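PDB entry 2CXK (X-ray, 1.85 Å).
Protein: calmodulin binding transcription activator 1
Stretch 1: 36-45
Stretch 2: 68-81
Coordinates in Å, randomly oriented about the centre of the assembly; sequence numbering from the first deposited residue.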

# COMPACT_ATOMS: atom_id res chain seq x y z
N ASN A 36 -15.04 10.30 -9.29
CA ASN A 36 -14.07 9.37 -9.85
C ASN A 36 -13.10 10.06 -10.83
O ASN A 36 -12.96 9.64 -11.98
CB ASN A 36 -14.84 8.27 -10.59
CG ASN A 36 -13.95 7.18 -11.15
OD1 ASN A 36 -14.39 6.37 -11.96
ND2 ASN A 36 -12.69 7.16 -10.72
N ASN A 37 -12.42 11.11 -10.37
CA ASN A 37 -11.49 11.82 -11.25
C ASN A 37 -10.07 11.92 -10.73
O ASN A 37 -9.33 12.83 -11.08
CB ASN A 37 -12.02 13.23 -11.54
CG ASN A 37 -13.34 13.20 -12.29
OD1 ASN A 37 -14.33 13.76 -11.83
ND2 ASN A 37 -13.34 12.55 -13.45
N TYR A 38 -9.70 10.97 -9.88
CA TYR A 38 -8.35 10.93 -9.33
C TYR A 38 -7.43 10.23 -10.31
O TYR A 38 -7.85 9.37 -11.08
CB TYR A 38 -8.33 10.13 -8.03
CG TYR A 38 -8.86 10.87 -6.83
CD1 TYR A 38 -8.09 11.85 -6.20
CD2 TYR A 38 -10.11 10.56 -6.29
CE1 TYR A 38 -8.55 12.51 -5.08
CE2 TYR A 38 -10.58 11.21 -5.16
CZ TYR A 38 -9.79 12.18 -4.56
OH TYR A 38 -10.24 12.82 -3.43
N SER A 39 -6.16 10.60 -10.29
CA SER A 39 -5.17 9.98 -11.15
C SER A 39 -3.83 10.09 -10.45
O SER A 39 -3.68 10.86 -9.50
CB SER A 39 -5.10 10.66 -12.53
OG SER A 39 -4.65 12.00 -12.43
N CYS A 40 -2.86 9.30 -10.90
CA CYS A 40 -1.52 9.34 -10.34
C CYS A 40 -0.57 9.56 -11.49
O CYS A 40 -0.73 8.96 -12.56
CB CYS A 40 -1.18 8.04 -9.61
SG CYS A 40 -2.14 7.80 -8.09
N LEU A 41 0.41 10.42 -11.29
CA LEU A 41 1.37 10.71 -12.33
C LEU A 41 2.74 10.22 -11.93
O LEU A 41 3.27 10.61 -10.89
CB LEU A 41 1.44 12.22 -12.59
CG LEU A 41 0.12 12.98 -12.73
CD1 LEU A 41 0.41 14.43 -13.09
CD2 LEU A 41 -0.74 12.35 -13.80
N PHE A 42 3.31 9.34 -12.75
CA PHE A 42 4.65 8.79 -12.53
C PHE A 42 5.50 9.45 -13.61
O PHE A 42 5.32 9.17 -14.79
CB PHE A 42 4.66 7.28 -12.73
CG PHE A 42 3.87 6.52 -11.70
CD1 PHE A 42 2.48 6.50 -11.74
CD2 PHE A 42 4.52 5.80 -10.69
CE1 PHE A 42 1.74 5.77 -10.80
CE2 PHE A 42 3.79 5.08 -9.74
CZ PHE A 42 2.39 5.07 -9.80
N ASP A 43 6.42 10.33 -13.21
CA ASP A 43 7.26 11.05 -14.16
C ASP A 43 6.34 11.67 -15.22
O ASP A 43 6.60 11.58 -16.42
CB ASP A 43 8.27 10.10 -14.83
CG ASP A 43 9.34 10.86 -15.63
OD1 ASP A 43 9.66 12.00 -15.25
OD2 ASP A 43 9.86 10.31 -16.63
N GLN A 44 5.26 12.28 -14.75
CA GLN A 44 4.28 12.92 -15.62
C GLN A 44 3.43 11.97 -16.46
O GLN A 44 2.57 12.42 -17.22
CB GLN A 44 4.97 13.94 -16.54
CG GLN A 44 5.72 15.02 -15.76
CD GLN A 44 4.85 15.68 -14.71
OE1 GLN A 44 5.31 16.01 -13.61
NE2 GLN A 44 3.58 15.90 -15.04
N ILE A 45 3.66 10.66 -16.36
CA ILE A 45 2.84 9.71 -17.11
C ILE A 45 1.62 9.41 -16.23
O ILE A 45 1.76 8.89 -15.13
CB ILE A 45 3.55 8.38 -17.38
CG1 ILE A 45 4.79 8.61 -18.26
CG2 ILE A 45 2.59 7.42 -18.08
CD1 ILE A 45 5.55 7.33 -18.56
N LEU A 68 14.83 6.79 -10.92
CA LEU A 68 13.92 7.37 -9.95
C LEU A 68 13.00 8.35 -10.65
O LEU A 68 13.42 9.07 -11.56
CB LEU A 68 14.71 8.10 -8.86
CG LEU A 68 15.79 7.26 -8.16
CD1 LEU A 68 16.58 8.13 -7.21
CD2 LEU A 68 15.14 6.11 -7.42
N VAL A 69 11.73 8.38 -10.25
CA VAL A 69 10.78 9.29 -10.86
C VAL A 69 9.88 9.91 -9.80
O VAL A 69 9.83 9.45 -8.67
CB VAL A 69 9.87 8.57 -11.89
CG1 VAL A 69 10.72 7.93 -12.97
CG2 VAL A 69 9.03 7.50 -11.19
N THR A 70 9.17 10.96 -10.19
CA THR A 70 8.24 11.63 -9.29
C THR A 70 6.91 10.88 -9.33
O THR A 70 6.52 10.37 -10.37
CB THR A 70 7.96 13.06 -9.75
OG1 THR A 70 7.61 13.04 -11.14
CG2 THR A 70 9.18 13.95 -9.56
N LEU A 71 6.24 10.82 -8.18
CA LEU A 71 4.93 10.20 -8.08
C LEU A 71 4.05 11.27 -7.45
O LEU A 71 4.34 11.75 -6.35
CB LEU A 71 4.97 8.94 -7.20
CG LEU A 71 3.60 8.32 -6.86
CD1 LEU A 71 2.79 8.10 -8.14
CD2 LEU A 71 3.82 7.00 -6.12
N GLN A 72 3.00 11.67 -8.15
CA GLN A 72 2.09 12.71 -7.65
C GLN A 72 0.63 12.28 -7.79
O GLN A 72 0.30 11.47 -8.66
CB GLN A 72 2.29 14.00 -8.44
CG GLN A 72 3.71 14.53 -8.48
CD GLN A 72 3.87 15.64 -9.51
OE1 GLN A 72 3.80 16.82 -9.18
NE2 GLN A 72 4.08 15.25 -10.76
N VAL A 73 -0.23 12.83 -6.94
CA VAL A 73 -1.66 12.54 -7.00
C VAL A 73 -2.35 13.77 -7.60
O VAL A 73 -2.03 14.90 -7.24
CB VAL A 73 -2.25 12.29 -5.60
CG1 VAL A 73 -3.75 12.12 -5.69
CG2 VAL A 73 -1.62 11.05 -4.99
N ALA A 74 -3.28 13.55 -8.53
CA ALA A 74 -4.01 14.64 -9.17
C ALA A 74 -5.51 14.37 -9.13
O ALA A 74 -5.94 13.23 -9.01
CB ALA A 74 -3.55 14.80 -10.61
N PHE A 75 -6.29 15.44 -9.24
CA PHE A 75 -7.75 15.35 -9.27
C PHE A 75 -8.13 16.25 -10.44
O PHE A 75 -7.76 17.43 -10.45
CB PHE A 75 -8.38 15.88 -7.98
CG PHE A 75 -9.86 15.63 -7.89
CD1 PHE A 75 -10.35 14.36 -7.61
CD2 PHE A 75 -10.76 16.67 -8.12
CE1 PHE A 75 -11.72 14.12 -7.57
CE2 PHE A 75 -12.14 16.44 -8.07
CZ PHE A 75 -12.62 15.16 -7.80
N ASN A 76 -8.86 15.70 -11.41
CA ASN A 76 -9.23 16.45 -12.61
C ASN A 76 -7.96 16.95 -13.28
O ASN A 76 -7.91 18.05 -13.84
CB ASN A 76 -10.16 17.61 -12.26
CG ASN A 76 -11.59 17.16 -12.02
OD1 ASN A 76 -12.33 17.77 -11.25
ND2 ASN A 76 -12.00 16.10 -12.70
N ASN A 77 -6.93 16.11 -13.22
CA ASN A 77 -5.59 16.35 -13.78
C ASN A 77 -4.84 17.49 -13.13
O ASN A 77 -3.80 17.92 -13.63
CB ASN A 77 -5.63 16.58 -15.30
CG ASN A 77 -4.24 16.44 -15.94
OD1 ASN A 77 -3.82 17.28 -16.74
ND2 ASN A 77 -3.54 15.37 -15.59
N GLN A 78 -5.36 17.99 -12.01
CA GLN A 78 -4.67 19.05 -11.29
C GLN A 78 -3.88 18.40 -10.14
O GLN A 78 -4.45 17.68 -9.33
CB GLN A 78 -5.69 20.03 -10.70
CG GLN A 78 -5.06 21.15 -9.87
CD GLN A 78 -6.08 21.93 -9.05
OE1 GLN A 78 -5.71 22.81 -8.26
NE2 GLN A 78 -7.36 21.61 -9.22
N ILE A 79 -2.58 18.65 -10.09
CA ILE A 79 -1.76 18.07 -9.02
C ILE A 79 -2.26 18.57 -7.66
O ILE A 79 -2.38 19.78 -7.45
CB ILE A 79 -0.28 18.48 -9.15
CG1 ILE A 79 0.27 17.98 -10.48
CG2 ILE A 79 0.52 17.91 -7.97
CD1 ILE A 79 0.12 16.50 -10.69
N ILE A 80 -2.55 17.65 -6.75
CA ILE A 80 -3.05 18.01 -5.43
C ILE A 80 -2.21 17.46 -4.28
O ILE A 80 -2.66 17.44 -3.13
CB ILE A 80 -4.49 17.52 -5.20
CG1 ILE A 80 -4.55 16.00 -5.36
CG2 ILE A 80 -5.43 18.22 -6.16
CD1 ILE A 80 -5.82 15.39 -4.82
N SER A 81 -0.99 17.02 -4.57
CA SER A 81 -0.13 16.48 -3.52
C SER A 81 1.32 16.85 -3.79
O SER A 81 1.64 17.44 -4.81
CB SER A 81 -0.24 14.95 -3.48
OG SER A 81 0.50 14.37 -4.55
O HOH W 1 -6.97 13.43 -12.33
O HOH W 2 -4.16 12.77 -14.98
O HOH W 3 4.94 12.68 -11.62
O HOH W 4 10.59 12.01 -12.65
O HOH W 5 7.90 15.04 -12.86

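The most unusual feature of this contact is the set of five ordered waters that accompany an otherwise regular antiparallel pairing, all of them engaging the polar groups of both stretches. Water 3 is the most heavily used: it donates to Leu41 O (2.8 Å) and accepts from Gln72 NE2 (2.8 Å) and Gln44 N (3.2 Å), while Thr70 OG1 lies 2.7 Å from it in a hydrogen bond of undecided direction. Water 1 does similar work at the other end, donating to Asn37 O (2.7 Å), accepting from Asn77 N (2.8 Å) and bonding Ser39 OG (2.7 Å). Water 4 donates to Asp43 OD1 (2.8 Å) and accepts from Thr70 N (3.0 Å), so it links a backbone amide to a carboxylate across the gap.

The strands 38-42 and 68-75 run at 163° to each other, with axes 4.6 Å apart at closest approach. The register alternates as an antiparallel ladder must. At the hydrogen-bonded pair Ser39 and Ala74, Ser39 N to Ala74 O and Ala74 N to Ser39 O are both 2.9 Å; at Leu41 and Gln72, Leu41 N to Gln72 O is 2.8 Å and Gln72 N to Leu41 O 3.0 Å. Single bonds extend the ladder beyond these rings: Asn76 N donates to Asn37 O (2.9 Å, 168°), and Asp43 N to Thr70 O (2.8 Å, 164°). CA-H...O contacts supplement them, as between Cys40 CA and Gln72 O (3.3 Å, 137° at the hydrogen).

Tyr38, Cys40, Phe42, Leu71, Val73 and Phe75 share one face of the sheet. There the edge of Phe75 meets the face of Tyr38, with centroids 4.8 Å apart and planes at 65°; Tyr38 CE1 and Phe75 CD1 approach to 3.6 Å. Ile80 CD1 packs at the Tyr38 ring edge, 4.0 Å from Tyr38 CE1. At the far end of the strand, Leu71 CD1 sits 3.5 Å from the Phe42 centroid and only 13° off the ring normal, which identifies a CH-pi contact over the face.

Ser39, Leu41, Gln72 and Ala74 occupy the other face. Leu41 CD1 comes within 3.2 Å of Ile79 CD1, a tight approach for two methyl groups. Gln72 NE2 also donates to Gln44 OE1, but at 3.2 Å and 135° this bond is weak. Proximity alone is insufficient evidence: Asn37 OD1 and Asn76 ND2 are 3.4 Å apart, yet the poor angle excludes a hydrogen bond.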